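Local coordinates for SCO family protein (Aquifex aeolicus, PDB 3ME7), which probably takes part in electron transport and copper handling as a SCO1/2-family protein with a thioredoxin-like, redox-active domain, at residues I32-Y37 with P45-S50; T38-A43 with F124-V129; F72-T77 with F115-A120. All blocks are in the same frame, centred on the assembly; numbering follows the deposited sequence. Where two conformers were deposited one is given.

Contact 1: residues I32-Y37 with P45-S50; sequences ILSPIY and PLITKS
S34 on strand 31-36 and T48 on helix 43-52 are where the two backbones come nearest, with their CA atoms 8.1 Å apart. At that spacing the helix lies over the sheet and is met by side chains alone. S34 and I36, alternate residues on the strand, point toward the helix, while P35 between them turns away, onto F115 and V129. From the helix, I47 also points toward the strand. With chi1 at -67°, its CG1 lies beside the backbone N and the CG2 methyl falls anti to it, coming up beside the serine hydroxyl, with I47 CG2 3.7 Å from S34 OG. I36 and T48 meet at about a right angle, the methyl CG2 of I36 lying 4.0 Å from T48 OG1. The two hydroxyls do not meet directly; a water sits between them, 2.8 Å from S34 OG and 3.0 Å from T48 OG1. T48 OG1 lies beside its own backbone N (chi1 -55°), where it also hydrogen-bonds C44 O one turn back, so this oxygen has two partners. Hydroxyls and isoleucine methyls thus share one buried layer. The bridging water gives each of two buried hydroxyls a polar partner in a largely apolar interior, and T48, bonded to both the water and C44 O, connects the strand side to the first turn of the helix, where C44 is a predicted copper ligand.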
ATOM      1  N   ILE A  32       0.658  -4.054   3.935  1.00  8.95           N
ATOM      2  CA  ILE A  32       0.300  -2.636   4.087  1.00  8.77           C
ATOM      3  C   ILE A  32       0.472  -1.958   2.721  1.00  9.43           C
ATOM      4  O   ILE A  32       1.579  -1.905   2.190  1.00 11.10           O
ATOM      5  CB  ILE A  32       1.168  -1.955   5.157  1.00 10.41           C
ATOM      6  CG1 ILE A  32       0.932  -2.609   6.532  1.00 11.59           C
ATOM      7  CG2 ILE A  32       0.889  -0.463   5.222  1.00 11.99           C
ATOM      8  CD1 ILE A  32       1.882  -2.092   7.643  1.00 11.49           C
ATOM      9  N   LEU A  33      -0.632  -1.439   2.189  1.00  9.25           N
ATOM     10  CA  LEU A  33      -0.677  -0.862   0.835  0.50  8.79           C
ATOM     11  C   LEU A  33      -0.783   0.641   0.916  1.00  8.98           C
ATOM     12  O   LEU A  33      -1.652   1.160   1.608  1.00  9.08           O
ATOM     13  CB  LEU A  33      -1.914  -1.351   0.057  0.50  9.49           C
ATOM     14  CG  LEU A  33      -2.078  -2.795  -0.392  0.50  7.17           C
ATOM     15  CD1 LEU A  33      -3.407  -2.949  -1.136  0.50  9.02           C
ATOM     16  CD2 LEU A  33      -0.925  -3.194  -1.296  0.50  9.56           C
ATOM     17  N   SER A  34       0.069   1.344   0.171  1.00  8.35           N
ATOM     18  CA  SER A  34       0.086   2.821   0.188  1.00  8.23           C
ATOM     19  C   SER A  34       0.011   3.396  -1.245  1.00  8.40           C
ATOM     20  O   SER A  34       1.040   3.455  -1.929  1.00  8.66           O
ATOM     21  CB  SER A  34       1.340   3.335   0.910  1.00  8.28           C
ATOM     22  OG  SER A  34       1.495   4.743   0.845  1.00  8.52           O
ATOM     23  N   PRO A  35      -1.188   3.797  -1.710  1.00  8.59           N
ATOM     24  CA  PRO A  35      -1.275   4.431  -3.034  1.00  8.98           C
ATOM     25  C   PRO A  35      -0.718   5.842  -3.021  1.00  9.55           C
ATOM     26  O   PRO A  35      -1.092   6.653  -2.168  1.00 10.62           O
ATOM     27  CB  PRO A  35      -2.775   4.492  -3.342  1.00  8.01           C
ATOM     28  CG  PRO A  35      -3.496   4.188  -2.055  1.00 10.97           C
ATOM     29  CD  PRO A  35      -2.500   3.557  -1.077  1.00  8.69           C
ATOM     30  N   ILE A  36       0.178   6.120  -3.965  1.00  9.20           N
ATOM     31  CA  ILE A  36       0.772   7.442  -4.150  1.00  9.34           C
ATOM     32  C   ILE A  36       0.910   7.679  -5.662  1.00  9.11           C
ATOM     33  O   ILE A  36       0.516   6.827  -6.457  1.00  8.07           O
ATOM     34  CB  ILE A  36       2.158   7.577  -3.425  1.00  9.97           C
ATOM     35  CG1 ILE A  36       3.134   6.450  -3.828  1.00 10.12           C
ATOM     36  CG2 ILE A  36       1.963   7.592  -1.888  1.00 11.52           C
ATOM     37  CD1 ILE A  36       3.826   6.614  -5.127  1.00 11.81           C
ATOM     38  N   TYR A  37       1.462   8.823  -6.065  1.00  9.54           N
ATOM     39  CA  TYR A  37       2.049   8.908  -7.410  1.00 10.76           C
ATOM     40  C   TYR A  37       3.404   9.596  -7.327  1.00 11.66           C
ATOM     41  O   TYR A  37       3.655  10.330  -6.379  1.00 11.41           O
ATOM     42  CB  TYR A  37       1.126   9.553  -8.456  1.00 11.94           C
ATOM     43  CG  TYR A  37       0.664  10.965  -8.183  1.00 13.89           C
ATOM     44  CD1 TYR A  37      -0.293  11.236  -7.205  1.00 13.78           C
ATOM     45  CD2 TYR A  37       1.132  12.023  -8.955  1.00 13.18           C
ATOM     46  CE1 TYR A  37      -0.747  12.511  -6.993  1.00 15.25           C
ATOM     47  CE2 TYR A  37       0.683  13.317  -8.737  1.00 15.19           C
ATOM     48  CZ  TYR A  37      -0.249  13.550  -7.756  1.00 14.00           C
ATOM     49  OH  TYR A  37      -0.695  14.830  -7.528  1.00 17.37           O
ATOM     50  N   PRO A  45       4.374  12.950  -0.198  1.00 13.51           N
ATOM     51  CA  PRO A  45       5.533  12.998   0.704  1.00 13.49           C
ATOM     52  C   PRO A  45       5.102  12.910   2.160  1.00 13.86           C
ATOM     53  O   PRO A  45       5.794  12.302   2.962  1.00 14.32           O
ATOM     54  CB  PRO A  45       6.183  14.367   0.399  1.00 13.08           C
ATOM     55  CG  PRO A  45       5.708  14.717  -0.972  1.00 15.11           C
ATOM     56  CD  PRO A  45       4.317  14.138  -1.067  1.00 13.07           C
ATOM     57  N   LEU A  46       3.964  13.508   2.506  1.00 12.86           N
ATOM     58  CA  LEU A  46       3.499  13.455   3.894  1.00 13.07           C
ATOM     59  C   LEU A  46       3.158  12.015   4.301  1.00 12.19           C
ATOM     60  O   LEU A  46       3.585  11.546   5.352  1.00 12.48           O
ATOM     61  CB  LEU A  46       2.316  14.405   4.118  1.00 13.43           C
ATOM     62  CG  LEU A  46       2.563  15.874   3.742  1.00 13.13           C
ATOM     63  CD1 LEU A  46       1.357  16.723   4.134  1.00 14.30           C
ATOM     64  CD2 LEU A  46       3.831  16.382   4.425  1.00 14.36           C
ATOM     65  N   ILE A  47       2.421  11.319   3.449  1.00 11.88           N
ATOM     66  CA  ILE A  47       2.035   9.930   3.702  1.00 12.19           C
ATOM     67  C   ILE A  47       3.270   9.045   3.864  1.00 11.98           C
ATOM     68  O   ILE A  47       3.382   8.296   4.834  1.00 12.50           O
ATOM     69  CB  ILE A  47       1.151   9.371   2.559  1.00 13.18           C
ATOM     70  CG1 ILE A  47      -0.206  10.096   2.546  1.00 14.28           C
ATOM     71  CG2 ILE A  47       0.987   7.851   2.708  1.00 14.29           C
ATOM     72  CD1 ILE A  47      -1.020   9.906   1.261  1.00 13.05           C
ATOM     73  N   THR A  48       4.207   9.166   2.923  1.00 10.96           N
ATOM     74  CA  THR A  48       5.374   8.282   2.919  1.00 10.03           C
ATOM     75  C   THR A  48       6.281   8.595   4.108  1.00 10.39           C
ATOM     76  O   THR A  48       6.756   7.682   4.779  1.00  9.66           O
ATOM     77  CB  THR A  48       6.113   8.347   1.576  1.00  9.93           C
ATOM     78  OG1 THR A  48       5.174   8.044   0.527  1.00 10.02           O
ATOM     79  CG2 THR A  48       7.226   7.331   1.534  1.00 10.12           C
ATOM     80  N   LYS A  49       6.502   9.884   4.382  1.00 11.25           N
ATOM     81  CA  LYS A  49       7.299  10.283   5.547  1.00 12.21           C
ATOM     82  C   LYS A  49       6.633   9.819   6.840  1.00 12.00           C
ATOM     83  O   LYS A  49       7.317   9.387   7.768  1.00 12.74           O
ATOM     84  CB  LYS A  49       7.485  11.804   5.577  1.00 13.04           C
ATOM     85  CG  LYS A  49       8.413  12.318   4.497  1.00 15.13           C
ATOM     86  CD  LYS A  49       8.391  13.834   4.447  1.00 14.79           C
ATOM     87  CE  LYS A  49       9.341  14.331   3.371  1.00 16.70           C
ATOM     88  NZ  LYS A  49       9.531  15.785   3.497  1.00 16.99           N
ATOM     89  N   SER A  50       5.304   9.913   6.902  1.00 12.49           N
ATOM     90  CA  SER A  50       4.580   9.424   8.076  1.00 13.42           C
ATOM     91  C   SER A  50       4.731   7.907   8.265  1.00 13.20           C
ATOM     92  O   SER A  50       4.964   7.439   9.385  1.00 13.01           O
ATOM     93  CB  SER A  50       3.113   9.841   8.025  1.00 13.76           C
ATOM     94  OG  SER A  50       2.500   9.595   9.282  1.00 26.71           O
TER
HETATM   95  O   HOH W   1       4.224   5.236   0.580  1.00 10.67           O

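Contact 2: residues T38-A43 with F124-V129; sequences THCRAA and FIHPNV
A43 and N128 make the tight end of this contact: the alanine methyl CB lies 3.1 Å from N128 OD1, and the two CA atoms are 7.2 Å apart. N128 sends its amide toward A43, with CG beside its own backbone N (chi1 -57°), a close approach for a methyl and an amide oxygen. The other half, round H126, is looser. C40 SG stands 4.0 Å from H126 NE2, and its line to the ring is neither over the face nor at the edge. A43 CB also approaches the imidazole obliquely, 4.2 Å from H126 CE1. Here a water fills in, taking the N-H of A43 and lying 3.0 Å from H126 NE2. The ring is steered from its far nitrogen: H126 ND1 donates to P127 O at 2.8 Å with an N-H...O angle of 153°, from above the carbonyl plane and tilted a little from the ring plane. That bond commits ND1 to the loop's own backbone and turns NE2 to the sulfur and the water; F72 meets the same ring from another part of the fold. Replacing H126 by alanine takes the imidazole out of the predicted copper site, and would probably leave the water and P127 O without their ring partners and open a gap beside C40. C40 is joined to C44 in the redox-active disulfide, so the model captures the oxidised pair. A CxxxC pair, its first cysteine in the loop and its second in the first turn of the helix, faced by a histidine from a distant loop, is the copper-site signature of SCO proteins, built on a thioredoxin-like fold.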
ATOM      1  N   THR A  38       4.282   9.321  -8.287  1.00 12.83           N
ATOM      2  CA  THR A  38       5.711   9.617  -8.077  1.00 14.05           C
ATOM      3  C   THR A  38       6.044  11.095  -8.201  1.00 15.44           C
ATOM      4  O   THR A  38       7.028  11.555  -7.624  1.00 17.35           O
ATOM      5  CB  THR A  38       6.679   8.737  -8.924  1.00 15.21           C
ATOM      6  OG1 THR A  38       6.604   9.088 -10.310  1.00 17.39           O
ATOM      7  CG2 THR A  38       6.393   7.247  -8.729  1.00 17.29           C
ATOM      8  N   HIS A  39       5.214  11.831  -8.936  1.00 14.55           N
ATOM      9  CA  HIS A  39       5.414  13.267  -9.085  1.00 16.25           C
ATOM     10  C   HIS A  39       4.576  14.061  -8.090  1.00 17.02           C
ATOM     11  O   HIS A  39       4.461  15.271  -8.197  1.00 18.53           O
ATOM     12  CB  HIS A  39       5.123  13.703 -10.518  1.00 17.98           C
ATOM     13  CG  HIS A  39       6.087  13.152 -11.516  1.00 20.43           C
ATOM     14  ND1 HIS A  39       7.349  13.679 -11.698  1.00 20.03           N
ATOM     15  CD2 HIS A  39       5.971  12.133 -12.400  1.00 19.64           C
ATOM     16  CE1 HIS A  39       7.974  12.997 -12.643  1.00 20.35           C
ATOM     17  NE2 HIS A  39       7.159  12.055 -13.088  1.00 20.62           N
ATOM     18  N   CYS A  40       4.019  13.368  -7.096  1.00 16.83           N
ATOM     19  CA  CYS A  40       3.139  13.965  -6.093  1.00 17.83           C
ATOM     20  C   CYS A  40       3.974  14.725  -5.057  1.00 19.51           C
ATOM     21  O   CYS A  40       4.703  14.125  -4.264  1.00 20.37           O
ATOM     22  CB  CYS A  40       2.351  12.827  -5.450  1.00 17.46           C
ATOM     23  SG  CYS A  40       1.116  13.117  -4.146  1.00 21.99           S
ATOM     24  N   ARG A  41       3.880  16.048  -5.073  1.00 19.95           N
ATOM     25  CA  ARG A  41       4.662  16.848  -4.126  1.00 20.83           C
ATOM     26  C   ARG A  41       3.876  17.353  -2.920  1.00 19.49           C
ATOM     27  O   ARG A  41       4.444  17.999  -2.035  1.00 19.37           O
ATOM     28  CB  ARG A  41       5.383  17.993  -4.836  1.00 22.62           C
ATOM     29  CG  ARG A  41       6.685  17.535  -5.485  1.00 35.53           C
ATOM     30  CD  ARG A  41       7.426  18.663  -6.145  1.00 25.45           C
ATOM     31  NE  ARG A  41       6.625  19.316  -7.184  1.00 35.77           N
ATOM     32  CZ  ARG A  41       6.265  20.600  -7.170  1.00 27.23           C
ATOM     33  NH1 ARG A  41       6.636  21.401  -6.176  1.00 35.95           N
ATOM     34  NH2 ARG A  41       5.536  21.090  -8.163  1.00 35.79           N
ATOM     35  N   ALA A  42       2.582  17.047  -2.878  1.00 18.55           N
ATOM     36  CA  ALA A  42       1.717  17.542  -1.803  1.00 18.57           C
ATOM     37  C   ALA A  42       1.479  16.506  -0.701  1.00 18.19           C
ATOM     38  O   ALA A  42       2.207  16.469   0.290  1.00 18.75           O
ATOM     39  CB  ALA A  42       0.385  18.072  -2.378  1.00 18.75           C
ATOM     40  N   ALA A  43       0.474  15.657  -0.873  1.00 17.18           N
ATOM     41  CA  ALA A  43       0.095  14.725   0.180  1.00 16.37           C
ATOM     42  C   ALA A  43       1.027  13.527   0.264  1.00 15.56           C
ATOM     43  O   ALA A  43       1.291  13.029   1.370  1.00 15.03           O
ATOM     44  CB  ALA A  43      -1.353  14.256   0.004  1.00 16.70           C
ATOM     45  N   PHE A 124      -3.208  15.414  -9.270  1.00 16.97           N
ATOM     46  CA  PHE A 124      -4.415  14.664  -9.011  1.00 15.03           C
ATOM     47  C   PHE A 124      -5.010  15.063  -7.668  1.00 14.30           C
ATOM     48  O   PHE A 124      -4.280  15.423  -6.745  1.00 14.84           O
ATOM     49  CB  PHE A 124      -4.102  13.173  -8.990  1.00 14.81           C
ATOM     50  CG  PHE A 124      -3.706  12.609 -10.326  1.00 15.10           C
ATOM     51  CD1 PHE A 124      -4.552  12.722 -11.433  1.00 14.76           C
ATOM     52  CD2 PHE A 124      -2.496  11.937 -10.471  1.00 15.70           C
ATOM     53  CE1 PHE A 124      -4.189  12.180 -12.678  1.00 15.44           C
ATOM     54  CE2 PHE A 124      -2.123  11.393 -11.699  1.00 15.65           C
ATOM     55  CZ  PHE A 124      -2.971  11.520 -12.802  1.00 15.62           C
ATOM     56  N   ILE A 125      -6.338  15.012  -7.582  1.00 11.73           N
ATOM     57  CA  ILE A 125      -7.065  15.074  -6.311  1.00 11.30           C
ATOM     58  C   ILE A 125      -7.391  13.622  -5.972  1.00 10.76           C
ATOM     59  O   ILE A 125      -7.870  12.885  -6.830  1.00 10.73           O
ATOM     60  CB  ILE A 125      -8.355  15.907  -6.466  1.00 11.72           C
ATOM     61  CG1 ILE A 125      -8.014  17.394  -6.553  1.00 13.89           C
ATOM     62  CG2 ILE A 125      -9.329  15.676  -5.294  1.00 13.01           C
ATOM     63  CD1 ILE A 125      -9.172  18.250  -7.007  1.00 13.23           C
ATOM     64  N   HIS A 126      -7.101  13.206  -4.739  1.00  9.84           N
ATOM     65  CA  HIS A 126      -7.210  11.804  -4.352  1.00 11.33           C
ATOM     66  C   HIS A 126      -7.308  11.700  -2.829  1.00 11.18           C
ATOM     67  O   HIS A 126      -6.924  12.634  -2.118  1.00 10.86           O
ATOM     68  CB  HIS A 126      -5.973  11.017  -4.858  1.00 12.41           C
ATOM     69  CG  HIS A 126      -4.686  11.489  -4.261  1.00 14.77           C
ATOM     70  ND1 HIS A 126      -4.169  10.947  -3.104  1.00 13.57           N
ATOM     71  CD2 HIS A 126      -3.831  12.473  -4.628  1.00 13.44           C
ATOM     72  CE1 HIS A 126      -3.048  11.569  -2.790  1.00 14.40           C
ATOM     73  NE2 HIS A 126      -2.823  12.505  -3.694  1.00 15.41           N
ATOM     74  N   PRO A 127      -7.858  10.580  -2.325  1.00 11.99           N
ATOM     75  CA  PRO A 127      -7.796  10.334  -0.880  1.00 12.06           C
ATOM     76  C   PRO A 127      -6.407   9.996  -0.366  1.00 10.58           C
ATOM     77  O   PRO A 127      -5.539   9.499  -1.111  1.00 10.09           O
ATOM     78  CB  PRO A 127      -8.737   9.138  -0.665  1.00 13.88           C
ATOM     79  CG  PRO A 127      -8.873   8.493  -1.986  1.00 20.56           C
ATOM     80  CD  PRO A 127      -8.555   9.502  -3.054  1.00 13.64           C
ATOM     81  N   ASN A 128      -6.224  10.262   0.915  1.00  8.96           N
ATOM     82  CA  ASN A 128      -5.024   9.850   1.647  1.00  8.83           C
ATOM     83  C   ASN A 128      -5.356   8.602   2.426  1.00  8.58           C
ATOM     84  O   ASN A 128      -6.065   8.669   3.418  1.00  9.07           O
ATOM     85  CB  ASN A 128      -4.567  10.968   2.595  1.00  9.86           C
ATOM     86  CG  ASN A 128      -4.299  12.276   1.860  1.00 10.86           C
ATOM     87  OD1 ASN A 128      -3.667  12.295   0.803  1.00 11.66           O
ATOM     88  ND2 ASN A 128      -4.791  13.366   2.397  1.00  9.17           N
ATOM     89  N   VAL A 129      -4.845   7.458   1.979  1.00  8.40           N
ATOM     90  CA  VAL A 129      -5.251   6.208   2.586  1.00  9.33           C
ATOM     91  C   VAL A 129      -4.116   5.191   2.607  1.00  9.18           C
ATOM     92  O   VAL A 129      -3.296   5.144   1.691  1.00  9.61           O
ATOM     93  CB  VAL A 129      -6.502   5.605   1.880  1.00 10.68           C
ATOM     94  CG1 VAL A 129      -6.176   5.195   0.443  1.00 12.06           C
ATOM     95  CG2 VAL A 129      -7.049   4.417   2.694  1.00 11.47           C
TER
HETATM   96  O   HOH W   2      -1.307  15.016  -3.358  1.00 27.85           O

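Contact 3: residues F72-T77 with F115-A120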
ATOM      1  N   PHE A  72      -0.442   5.063  -8.522  1.00  8.43           N
ATOM      2  CA  PHE A  72      -1.706   5.041  -9.268  1.00  9.70           C
ATOM      3  C   PHE A  72      -1.720   5.892 -10.518  1.00 10.62           C
ATOM      4  O   PHE A  72      -2.759   5.977 -11.204  1.00 10.89           O
ATOM      5  CB  PHE A  72      -2.908   5.345  -8.376  1.00  9.63           C
ATOM      6  CG  PHE A  72      -2.895   6.709  -7.754  1.00 11.07           C
ATOM      7  CD1 PHE A  72      -3.328   7.834  -8.467  1.00 10.35           C
ATOM      8  CD2 PHE A  72      -2.507   6.856  -6.426  1.00 10.57           C
ATOM      9  CE1 PHE A  72      -3.351   9.127  -7.847  1.00 12.04           C
ATOM     10  CE2 PHE A  72      -2.521   8.107  -5.805  1.00 11.86           C
ATOM     11  CZ  PHE A  72      -2.925   9.232  -6.500  1.00 10.73           C
ATOM     12  N   ASP A  73      -0.576   6.494 -10.833  1.00 10.98           N
ATOM     13  CA  ASP A  73      -0.450   7.240 -12.072  1.00 12.38           C
ATOM     14  C   ASP A  73      -0.020   6.285 -13.174  1.00 13.00           C
ATOM     15  O   ASP A  73       1.112   5.824 -13.164  1.00 13.26           O
ATOM     16  CB  ASP A  73       0.559   8.369 -11.909  1.00 13.57           C
ATOM     17  CG  ASP A  73       0.618   9.286 -13.123  1.00 18.64           C
ATOM     18  OD1 ASP A  73       0.097   8.909 -14.192  1.00 14.89           O
ATOM     19  OD2 ASP A  73       1.196  10.385 -12.998  1.00 15.75           O
ATOM     20  N   PRO A  74      -0.920   5.995 -14.143  1.00 14.58           N
ATOM     21  CA  PRO A  74      -0.557   5.003 -15.161  1.00 15.11           C
ATOM     22  C   PRO A  74       0.544   5.434 -16.115  1.00 15.28           C
ATOM     23  O   PRO A  74       1.013   4.605 -16.896  1.00 14.99           O
ATOM     24  CB  PRO A  74      -1.867   4.754 -15.919  1.00 15.94           C
ATOM     25  CG  PRO A  74      -2.675   5.918 -15.671  1.00 15.46           C
ATOM     26  CD  PRO A  74      -2.279   6.521 -14.351  1.00 15.74           C
ATOM     27  N   LYS A  75       0.975   6.689 -16.032  1.00 15.57           N
ATOM     28  CA  LYS A  75       2.092   7.181 -16.830  1.00 16.01           C
ATOM     29  C   LYS A  75       3.442   6.896 -16.156  1.00 14.30           C
ATOM     30  O   LYS A  75       4.497   7.010 -16.787  1.00 15.06           O
ATOM     31  CB  LYS A  75       1.930   8.683 -17.127  1.00 18.35           C
ATOM     32  CG  LYS A  75       0.685   9.008 -17.966  1.00 32.44           C
ATOM     33  CD  LYS A  75       0.728  10.404 -18.589  1.00 21.50           C
ATOM     34  CE  LYS A  75       1.855  10.555 -19.618  1.00 32.60           C
ATOM     35  NZ  LYS A  75       1.600   9.762 -20.860  1.00 23.20           N
ATOM     36  N   ASP A  76       3.406   6.484 -14.885  1.00 12.89           N
ATOM     37  CA  ASP A  76       4.639   6.217 -14.152  1.00 12.06           C
ATOM     38  C   ASP A  76       5.316   4.951 -14.695  1.00 11.50           C
ATOM     39  O   ASP A  76       4.657   3.928 -14.935  1.00 12.22           O
ATOM     40  CB  ASP A  76       4.371   6.086 -12.639  1.00 11.72           C
ATOM     41  CG  ASP A  76       4.377   7.423 -11.907  1.00 16.46           C
ATOM     42  OD1 ASP A  76       4.721   8.466 -12.503  1.00 12.92           O
ATOM     43  OD2 ASP A  76       4.044   7.434 -10.704  1.00 11.85           O
ATOM     44  N   THR A  77       6.621   5.052 -14.923  1.00 10.83           N
ATOM     45  CA  THR A  77       7.443   3.956 -15.423  1.00 11.07           C
ATOM     46  C   THR A  77       8.337   3.406 -14.306  1.00 11.32           C
ATOM     47  O   THR A  77       8.369   3.941 -13.178  1.00 11.62           O
ATOM     48  CB  THR A  77       8.372   4.453 -16.530  1.00 10.92           C
ATOM     49  OG1 THR A  77       9.255   5.430 -15.978  1.00 12.72           O
ATOM     50  CG2 THR A  77       7.566   5.068 -17.690  1.00 13.09           C
ATOM     51  N   PHE A 115     -10.841   3.299  -4.280  1.00 10.34           N
ATOM     52  CA  PHE A 115      -9.987   4.462  -4.441  1.00  9.88           C
ATOM     53  C   PHE A 115     -10.277   5.097  -5.800  1.00 10.27           C
ATOM     54  O   PHE A 115     -10.257   4.403  -6.817  1.00 10.39           O
ATOM     55  CB  PHE A 115      -8.531   3.995  -4.354  1.00  9.59           C
ATOM     56  CG  PHE A 115      -7.519   5.109  -4.359  1.00  9.78           C
ATOM     57  CD1 PHE A 115      -7.121   5.711  -5.548  1.00  8.89           C
ATOM     58  CD2 PHE A 115      -6.946   5.549  -3.167  1.00  9.83           C
ATOM     59  CE1 PHE A 115      -6.154   6.737  -5.549  1.00  9.45           C
ATOM     60  CE2 PHE A 115      -6.004   6.584  -3.153  1.00  9.21           C
ATOM     61  CZ  PHE A 115      -5.589   7.154  -4.333  1.00  9.82           C
ATOM     62  N   ARG A 116     -10.559   6.400  -5.826  1.00  9.63           N
ATOM     63  CA  ARG A 116     -10.713   7.096  -7.101  1.00 11.47           C
ATOM     64  C   ARG A 116      -9.986   8.431  -7.072  1.00 11.40           C
ATOM     65  O   ARG A 116      -9.938   9.126  -6.034  1.00 11.59           O
ATOM     66  CB  ARG A 116     -12.173   7.231  -7.549  1.00 14.22           C
ATOM     67  CG  ARG A 116     -13.022   8.239  -6.798  1.00 18.53           C
ATOM     68  CD  ARG A 116     -14.488   8.208  -7.269  1.00 16.25           C
ATOM     69  NE  ARG A 116     -15.158   6.976  -6.841  1.00 18.87           N
ATOM     70  CZ  ARG A 116     -15.587   6.728  -5.602  1.00 17.17           C
ATOM     71  NH1 ARG A 116     -16.167   5.560  -5.323  1.00 19.33           N
ATOM     72  NH2 ARG A 116     -15.422   7.620  -4.637  1.00 19.60           N
ATOM     73  N   PHE A 117      -9.406   8.768  -8.214  1.00 10.42           N
ATOM     74  CA  PHE A 117      -8.696  10.028  -8.343  1.00  9.71           C
ATOM     75  C   PHE A 117      -9.241  10.804  -9.520  1.00  9.79           C
ATOM     76  O   PHE A 117      -9.965  10.249 -10.355  1.00 10.27           O
ATOM     77  CB  PHE A 117      -7.177   9.807  -8.417  1.00  9.21           C
ATOM     78  CG  PHE A 117      -6.697   9.023  -9.620  1.00  9.49           C
ATOM     79  CD1 PHE A 117      -6.655   7.635  -9.599  1.00  9.52           C
ATOM     80  CD2 PHE A 117      -6.240   9.679 -10.757  1.00  9.27           C
ATOM     81  CE1 PHE A 117      -6.172   6.914 -10.700  1.00  9.34           C
ATOM     82  CE2 PHE A 117      -5.757   8.966 -11.858  1.00  9.78           C
ATOM     83  CZ  PHE A 117      -5.732   7.581 -11.830  1.00  9.83           C
ATOM     84  N   MET A 118      -8.907  12.092  -9.578  1.00  9.02           N
ATOM     85  CA  MET A 118      -9.400  12.990 -10.619  0.50  9.49           C
ATOM     86  C   MET A 118      -8.348  14.058 -10.908  1.00  9.86           C
ATOM     87  O   MET A 118      -7.513  14.336 -10.050  1.00  9.82           O
ATOM     88  CB  MET A 118     -10.716  13.641 -10.159  0.50  9.94           C
ATOM     89  CG  MET A 118     -10.755  14.066  -8.696  0.50  5.87           C
ATOM     90  SD  MET A 118     -12.368  13.808  -7.937  0.50  9.45           S
ATOM     91  CE  MET A 118     -13.442  14.289  -9.279  0.50  2.86           C
ATOM     92  N   THR A 119      -8.392  14.664 -12.090  1.00 11.87           N
ATOM     93  CA  THR A 119      -7.420  15.731 -12.423  1.00 14.01           C
ATOM     94  C   THR A 119      -7.681  17.039 -11.700  1.00 16.32           C
ATOM     95  O   THR A 119      -8.825  17.402 -11.448  1.00 16.51           O
ATOM     96  CB  THR A 119      -7.392  16.054 -13.928  1.00 14.12           C
ATOM     97  OG1 THR A 119      -8.717  16.355 -14.377  1.00 17.29           O
ATOM     98  CG2 THR A 119      -6.850  14.912 -14.691  1.00 17.94           C
ATOM     99  N   ALA A 120      -6.593  17.740 -11.376  1.00 18.95           N
ATOM    100  CA  ALA A 120      -6.638  19.097 -10.850  1.00 21.00           C
ATOM    101  C   ALA A 120      -5.423  19.810 -11.419  1.00 22.53           C
ATOM    102  O   ALA A 120      -4.341  19.745 -10.843  1.00 22.52           O
ATOM    103  CB  ALA A 120      -6.588  19.086  -9.335  1.00 20.93           C
TER
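F72, F117 and F115 carry nearly all of this contact, and F72 is the one the other two share. The F115 ring, on a side chain running about square to that of F72, sets its CE1 over the centre of one face of the F72 ring. Its outer carbon also comes close, with F115 CZ 3.5 Å from F72 CE2. The planes are turned 53° apart, so this is neither a stack nor an edge-to-face pair. F117 slides past F72 in the opposite direction and takes F72 CD1 over one face, offset toward the rim, with F117 CD1 3.5 Å from that atom. F117 CZ reaches on to the backbone, 3.4 Å from F72 O. P74 CD lies 4.4 Å from F117 CZ. Beyond F72 the chain is held by its own bonds: D73 to D76 form a type I turn, and K75 N donates to D73 OD1 at 3.0 Å, an Asx turn. L110 of helix 103-112 packs on all three phenylalanines. Across the two segments the chemistry is mainly apolar, with the F117 ring also set against one backbone carbonyl: oblique rings join the loops by shape and dispersion, next to H126 of the predicted copper site.

In the fold
Contact 1 is the core piece, strand 31-36 under helix 43-52, with every touching residue buried; contacts 2 and 3 are partly buried and lie farther from the chain's centre. The chemistry shifts accordingly, from methyls and a water-bridged pair of hydroxyls in contact 1, to sulfur, imidazole and water in contact 2, to mostly aromatic packing in contact 3. Contacts 2 and 3 share the small two-stranded sheet, whose strands 118-120 and 123-125 pair through I125 N and M118 O. Y37 ties all three: it follows the contact 1 strand, bonds F124 N through its hydroxyl and packs on F72. Contact 2 holds two of the predicted copper ligands, and contacts 1 and 3 border the site.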